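Local structure of protein with a SET domain within carboxy region (Cryptosporidium parvum, 4LDG) at residues A[218-232]-A[247-261]. The protein probably acts as a histone H4K20 methyltransferase, this chain being the C-terminal part that carries its SET domain. Residues are numbered along the deposited sequence; the frame is centred on the assembly and turned at random.
Sequences GRLINHSRKNPNIIT and SKRDIICGEELLFDY
Asn229 and the backbone of 256-258 meet at the heart of the SET-domain pseudoknot, where the Asn-His-Ser motif at 222-224 runs parallel to the Leu-Phe-Asp-Tyr end of 247-261. In SET methyltransferases this knot lies beside the cofactor and substrate-lysine sites. With chi1 at 57°, the Asn229 amide sits between its own N and carbonyl carbon and pairs with the backbone through both its polar atoms: OD1 accepts from Leu258 N at 2.8 Å, in a nearly straight bond that comes from above the amide plane, while ND2 gives to Glu256 O at 2.9 Å. Leu258 O then takes both Asn229 N and Ile230 N, so four bonds fix this crossing. Over Asn229 CB lies one face of the Arg249 guanidinium, which is held by NH1 and NH2 both gripping Glu255 OE2.

Further along, Asn222 ND2 meets Glu256 OE2 at 2.8 Å, amide and carboxylate planes 82° apart; the same nitrogen also reaches Arg150 O. Phe259 packs CB against Ile221 CG2 and Ile230 CG1; CG anti to the backbone N (chi1 178°) carries the ring edge to Ile230 O and CZ to Thr232 CG2. On strand 240-247, Phe245 meets that ring edge-to-face. Tyr261 is fixed at both ends: its N donates to His223 ND1 (3.1 Å), exactly in the imidazole plane, and its OH donates to Ile221 O at 2.5 Å while accepting from a water bound to Arg219 O.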
loop_
_atom_site.group_PDB
_atom_site.type_symbol
_atom_site.label_atom_id
_atom_site.label_comp_id
_atom_site.label_asym_id
_atom_site.label_seq_id
_atom_site.Cartn_x
_atom_site.Cartn_y
_atom_site.Cartn_z
ATOM N N GLY A 218 -5.588 2.089 0.393
ATOM C CA GLY A 218 -4.798 2.059 1.617
ATOM C C GLY A 218 -5.527 2.709 2.781
ATOM O O GLY A 218 -5.575 2.155 3.883
ATOM N N ARG A 219 -6.113 3.866 2.510
ATOM C CA ARG A 219 -6.796 4.666 3.520
ATOM C C ARG A 219 -8.042 4.003 4.127
ATOM O O ARG A 219 -8.514 4.453 5.164
ATOM C CB ARG A 219 -7.213 6.011 2.915
ATOM C CG ARG A 219 -8.310 5.915 1.864
ATOM C CD ARG A 219 -8.290 7.110 0.913
ATOM N NE ARG A 219 -9.566 7.198 0.223
ATOM C CZ ARG A 219 -10.660 7.807 0.695
ATOM N NH1 ARG A 219 -10.656 8.457 1.858
ATOM N NH2 ARG A 219 -11.775 7.791 -0.021
ATOM N N LEU A 220 -8.577 2.978 3.452
ATOM C CA LEU A 220 -9.798 2.296 3.869
ATOM C C LEU A 220 -9.570 1.098 4.774
ATOM O O LEU A 220 -10.508 0.471 5.215
ATOM C CB LEU A 220 -10.545 1.804 2.641
ATOM C CG LEU A 220 -10.850 2.818 1.545
ATOM C CD1 LEU A 220 -11.538 2.113 0.389
ATOM C CD2 LEU A 220 -11.747 3.912 2.097
ATOM N N ILE A 221 -8.327 0.758 5.039
ATOM C CA ILE A 221 -8.041 -0.401 5.840
ATOM C C ILE A 221 -8.558 -0.236 7.273
ATOM O O ILE A 221 -8.260 0.753 7.967
ATOM C CB ILE A 221 -6.541 -0.728 5.769
ATOM C CG1 ILE A 221 -6.204 -1.222 4.350
ATOM C CG2 ILE A 221 -6.178 -1.782 6.773
ATOM C CD1 ILE A 221 -4.754 -1.159 3.994
ATOM N N ASN A 222 -9.337 -1.210 7.719
ATOM C CA ASN A 222 -9.859 -1.190 9.082
ATOM C C ASN A 222 -8.821 -1.461 10.152
ATOM O O ASN A 222 -7.698 -1.930 9.886
ATOM C CB ASN A 222 -11.015 -2.188 9.228
ATOM C CG ASN A 222 -12.207 -1.788 8.400
ATOM O OD1 ASN A 222 -12.591 -0.628 8.352
ATOM N ND2 ASN A 222 -12.756 -2.733 7.691
ATOM N N HIS A 223 -9.228 -1.166 11.374
ATOM C CA HIS A 223 -8.352 -1.165 12.508
ATOM C C HIS A 223 -8.494 -2.422 13.337
ATOM O O HIS A 223 -9.597 -2.896 13.542
ATOM C CB HIS A 223 -8.692 0.023 13.394
ATOM C CG HIS A 223 -8.051 -0.039 14.740
ATOM N ND1 HIS A 223 -6.712 0.205 14.921
ATOM C CD2 HIS A 223 -8.551 -0.348 15.960
ATOM C CE1 HIS A 223 -6.409 0.073 16.200
ATOM N NE2 HIS A 223 -7.510 -0.265 16.850
ATOM N N SER A 224 -7.363 -2.949 13.805
ATOM C CA SER A 224 -7.347 -3.985 14.823
ATOM C C SER A 224 -6.049 -4.006 15.644
ATOM O O SER A 224 -4.942 -4.116 15.094
ATOM C CB SER A 224 -7.568 -5.352 14.210
ATOM O OG SER A 224 -7.289 -6.315 15.215
ATOM N N ARG A 225 -6.185 -3.912 16.961
ATOM C CA ARG A 225 -5.027 -4.069 17.853
ATOM C C ARG A 225 -4.688 -5.534 18.142
ATOM O O ARG A 225 -3.538 -5.874 18.379
ATOM C CB ARG A 225 -5.209 -3.328 19.181
ATOM C CG ARG A 225 -3.906 -3.290 19.992
ATOM C CD ARG A 225 -3.875 -2.186 21.034
ATOM N NE ARG A 225 -4.467 -2.621 22.302
ATOM C CZ ARG A 225 -3.785 -2.946 23.404
ATOM N NH1 ARG A 225 -2.455 -2.878 23.435
ATOM N NH2 ARG A 225 -4.443 -3.340 24.493
ATOM N N LYS A 226 -5.693 -6.390 18.129
ATOM C CA LYS A 226 -5.496 -7.778 18.473
ATOM C C LYS A 226 -5.032 -8.584 17.282
ATOM O O LYS A 226 -4.263 -9.512 17.440
ATOM C CB LYS A 226 -6.800 -8.382 19.033
ATOM C CG LYS A 226 -6.672 -9.852 19.396
ATOM C CD LYS A 226 -7.859 -10.390 20.185
ATOM C CE LYS A 226 -7.566 -11.807 20.682
ATOM N NZ LYS A 226 -8.646 -12.301 21.579
ATOM N N ASN A 227 -5.518 -8.268 16.090
ATOM C CA ASN A 227 -5.234 -9.137 14.942
ATOM C C ASN A 227 -4.732 -8.440 13.686
ATOM O O ASN A 227 -5.121 -8.815 12.572
ATOM C CB ASN A 227 -6.497 -9.921 14.613
ATOM C CG ASN A 227 -6.924 -10.797 15.746
ATOM O OD1 ASN A 227 -6.159 -11.668 16.174
ATOM N ND2 ASN A 227 -8.139 -10.573 16.262
ATOM N N PRO A 228 -3.842 -7.449 13.838
ATOM C CA PRO A 228 -3.385 -6.787 12.614
ATOM C C PRO A 228 -2.553 -7.730 11.793
ATOM O O PRO A 228 -1.902 -8.640 12.354
ATOM C CB PRO A 228 -2.536 -5.635 13.124
ATOM C CG PRO A 228 -2.025 -6.105 14.436
ATOM C CD PRO A 228 -3.048 -7.040 15.011
ATOM N N ASN A 229 -2.577 -7.537 10.480
ATOM C CA ASN A 229 -1.710 -8.353 9.635
ATOM C C ASN A 229 -0.772 -7.570 8.743
ATOM O O ASN A 229 -0.053 -8.181 7.968
ATOM C CB ASN A 229 -2.516 -9.355 8.838
ATOM C CG ASN A 229 -3.573 -8.715 7.984
ATOM O OD1 ASN A 229 -3.559 -7.519 7.717
ATOM N ND2 ASN A 229 -4.497 -9.541 7.521
ATOM N N ILE A 230 -0.783 -6.233 8.876
ATOM C CA ILE A 230 0.174 -5.370 8.219
ATOM C C ILE A 230 0.718 -4.342 9.199
ATOM O O ILE A 230 0.133 -4.117 10.244
ATOM C CB ILE A 230 -0.420 -4.660 7.024
ATOM C CG1 ILE A 230 -1.540 -3.712 7.446
ATOM C CG2 ILE A 230 -0.960 -5.668 6.027
ATOM C CD1 ILE A 230 -2.168 -3.012 6.257
ATOM N N ILE A 231 1.874 -3.784 8.856
ATOM C CA ILE A 231 2.533 -2.725 9.598
ATOM C C ILE A 231 3.040 -1.662 8.621
ATOM O O ILE A 231 3.121 -1.902 7.429
ATOM C CB ILE A 231 3.748 -3.235 10.386
ATOM C CG1 ILE A 231 4.755 -3.929 9.474
ATOM C CG2 ILE A 231 3.306 -4.193 11.475
ATOM C CD1 ILE A 231 6.064 -4.271 10.191
ATOM N N THR A 232 3.426 -0.508 9.134
ATOM C CA THR A 232 3.912 0.568 8.276
ATOM C C THR A 232 5.430 0.702 8.291
ATOM O O THR A 232 6.118 0.258 9.208
ATOM C CB THR A 232 3.283 1.911 8.661
ATOM O OG1 THR A 232 3.368 2.070 10.073
ATOM C CG2 THR A 232 1.830 1.954 8.235
ATOM N N SER A 247 3.256 -6.652 4.766
ATOM C CA SER A 247 2.579 -7.714 5.486
ATOM C C SER A 247 3.440 -8.239 6.626
ATOM O O SER A 247 4.648 -8.328 6.501
ATOM C CB SER A 247 2.261 -8.854 4.529
ATOM O OG SER A 247 3.459 -9.331 3.926
ATOM N N LYS A 248 2.804 -8.620 7.727
ATOM C CA LYS A 248 3.511 -9.189 8.865
ATOM C C LYS A 248 3.679 -10.681 8.717
ATOM O O LYS A 248 4.441 -11.306 9.450
ATOM C CB LYS A 248 2.724 -8.979 10.138
ATOM C CG LYS A 248 2.390 -7.544 10.446
ATOM C CD LYS A 248 1.688 -7.495 11.795
ATOM C CE LYS A 248 2.579 -8.056 12.878
ATOM N NZ LYS A 248 2.120 -7.489 14.152
ATOM N N ARG A 249 2.933 -11.255 7.786
ATOM C CA ARG A 249 2.938 -12.683 7.575
ATOM C C ARG A 249 2.234 -12.950 6.263
ATOM O O ARG A 249 1.727 -12.040 5.619
ATOM C CB ARG A 249 2.193 -13.364 8.730
ATOM C CG ARG A 249 0.812 -12.797 8.968
ATOM C CD ARG A 249 -0.080 -13.785 9.695
ATOM N NE ARG A 249 -1.393 -13.218 10.006
ATOM C CZ ARG A 249 -2.463 -13.218 9.200
ATOM N NH1 ARG A 249 -2.437 -13.767 7.988
ATOM N NH2 ARG A 249 -3.590 -12.664 9.631
ATOM N N ASP A 250 2.200 -14.201 5.859
ATOM C CA ASP A 250 1.395 -14.597 4.722
ATOM C C ASP A 250 -0.051 -14.255 5.010
ATOM O O ASP A 250 -0.579 -14.655 6.019
ATOM C CB ASP A 250 1.560 -16.100 4.460
ATOM C CG ASP A 250 2.951 -16.457 3.870
ATOM O OD1 ASP A 250 3.834 -15.578 3.758
ATOM O OD2 ASP A 250 3.162 -17.635 3.506
ATOM N N ILE A 251 -0.650 -13.457 4.138
ATOM C CA ILE A 251 -2.054 -13.121 4.175
ATOM C C ILE A 251 -2.694 -13.903 3.015
ATOM O O ILE A 251 -2.281 -13.734 1.859
ATOM C CB ILE A 251 -2.257 -11.612 3.957
ATOM C CG1 ILE A 251 -1.554 -10.809 5.049
ATOM C CG2 ILE A 251 -3.724 -11.237 3.926
ATOM C CD1 ILE A 251 -1.638 -9.319 4.830
ATOM N N ILE A 252 -3.670 -14.768 3.313
ATOM C CA ILE A 252 -4.267 -15.561 2.253
ATOM C C ILE A 252 -5.332 -14.788 1.509
ATOM O O ILE A 252 -5.849 -13.761 1.974
ATOM C CB ILE A 252 -4.820 -16.935 2.706
ATOM C CG1 ILE A 252 -6.050 -16.775 3.591
ATOM C CG2 ILE A 252 -3.719 -17.742 3.391
ATOM C CD1 ILE A 252 -6.693 -18.088 3.962
ATOM N N CYS A 253 -5.585 -15.285 0.311
ATOM C CA CYS A 253 -6.605 -14.794 -0.580
ATOM C C CYS A 253 -7.953 -14.729 0.142
ATOM O O CYS A 253 -8.332 -15.676 0.828
ATOM C CB CYS A 253 -6.680 -15.751 -1.778
ATOM S SG CYS A 253 -7.959 -15.363 -2.976
ATOM N N GLY A 254 -8.654 -13.602 0.001
ATOM C CA GLY A 254 -9.931 -13.380 0.672
ATOM C C GLY A 254 -9.846 -12.757 2.068
ATOM O O GLY A 254 -10.805 -12.193 2.571
ATOM N N GLU A 255 -8.692 -12.848 2.695
ATOM C CA GLU A 255 -8.534 -12.384 4.062
ATOM C C GLU A 255 -8.464 -10.851 4.124
ATOM O O GLU A 255 -7.873 -10.184 3.270
ATOM C CB GLU A 255 -7.287 -13.045 4.635
ATOM C CG GLU A 255 -6.733 -12.514 5.935
ATOM C CD GLU A 255 -5.662 -13.454 6.491
ATOM O OE1 GLU A 255 -5.059 -14.256 5.721
ATOM O OE2 GLU A 255 -5.425 -13.401 7.710
ATOM N N GLU A 256 -9.086 -10.294 5.150
ATOM C CA GLU A 256 -9.173 -8.850 5.309
ATOM C C GLU A 256 -7.812 -8.320 5.695
ATOM O O GLU A 256 -7.122 -8.966 6.450
ATOM C CB GLU A 256 -10.204 -8.470 6.376
ATOM C CG GLU A 256 -10.373 -6.949 6.532
ATOM C CD GLU A 256 -11.466 -6.498 7.509
ATOM O OE1 GLU A 256 -12.098 -7.352 8.160
ATOM O OE2 GLU A 256 -11.695 -5.270 7.623
ATOM N N LEU A 257 -7.438 -7.141 5.188
ATOM C CA LEU A 257 -6.240 -6.475 5.668
ATOM C C LEU A 257 -6.614 -5.685 6.910
ATOM O O LEU A 257 -7.616 -4.962 6.934
ATOM C CB LEU A 257 -5.668 -5.531 4.629
ATOM C CG LEU A 257 -5.373 -6.100 3.244
ATOM C CD1 LEU A 257 -4.601 -5.089 2.415
ATOM C CD2 LEU A 257 -4.609 -7.397 3.350
ATOM N N LEU A 258 -5.794 -5.826 7.938
ATOM C CA LEU A 258 -6.009 -5.136 9.206
ATOM C C LEU A 258 -4.711 -4.517 9.716
ATOM O O LEU A 258 -3.650 -5.089 9.580
ATOM C CB LEU A 258 -6.603 -6.089 10.249
ATOM C CG LEU A 258 -8.015 -6.619 9.935
ATOM C CD1 LEU A 258 -8.441 -7.770 10.849
ATOM C CD2 LEU A 258 -9.018 -5.474 10.013
ATOM N N PHE A 259 -4.848 -3.342 10.316
ATOM C CA PHE A 259 -3.758 -2.543 10.762
ATOM C C PHE A 259 -4.074 -1.991 12.151
ATOM O O PHE A 259 -5.192 -1.544 12.410
ATOM C CB PHE A 259 -3.563 -1.383 9.773
ATOM C CG PHE A 259 -2.478 -0.451 10.163
ATOM C CD1 PHE A 259 -1.174 -0.901 10.273
ATOM C CD2 PHE A 259 -2.750 0.871 10.444
ATOM C CE1 PHE A 259 -0.157 -0.027 10.678
ATOM C CE2 PHE A 259 -1.745 1.741 10.821
ATOM C CZ PHE A 259 -0.442 1.298 10.925
ATOM N N ASP A 260 -3.080 -2.000 13.033
ATOM C CA ASP A 260 -3.207 -1.380 14.337
ATOM C C ASP A 260 -2.836 0.079 14.203
ATOM O O ASP A 260 -1.663 0.412 14.145
ATOM C CB ASP A 260 -2.277 -2.053 15.339
ATOM C CG ASP A 260 -2.353 -1.419 16.722
ATOM O OD1 ASP A 260 -3.095 -0.441 16.884
ATOM O OD2 ASP A 260 -1.674 -1.901 17.651
ATOM N N TYR A 261 -3.830 0.951 14.122
ATOM C CA TYR A 261 -3.587 2.381 14.021
ATOM C C TYR A 261 -3.143 3.054 15.311
ATOM O O TYR A 261 -2.976 4.266 15.318
ATOM C CB TYR A 261 -4.817 3.102 13.527
ATOM C CG TYR A 261 -5.200 2.877 12.073
ATOM C CD1 TYR A 261 -4.855 3.798 11.093
ATOM C CD2 TYR A 261 -5.949 1.778 11.688
ATOM C CE1 TYR A 261 -5.237 3.623 9.766
ATOM C CE2 TYR A 261 -6.331 1.607 10.378
ATOM C CZ TYR A 261 -5.970 2.544 9.411
ATOM O OH TYR A 261 -6.326 2.372 8.089
HETATM O O HOH W 1 -6.831 5.006 7.160
HETATM O O HOH W 2 -9.877 -3.733 5.833
HETATM O O HOH W 3 -0.480 -9.607 14.447
HETATM O O HOH W 4 -0.141 -3.003 12.690
#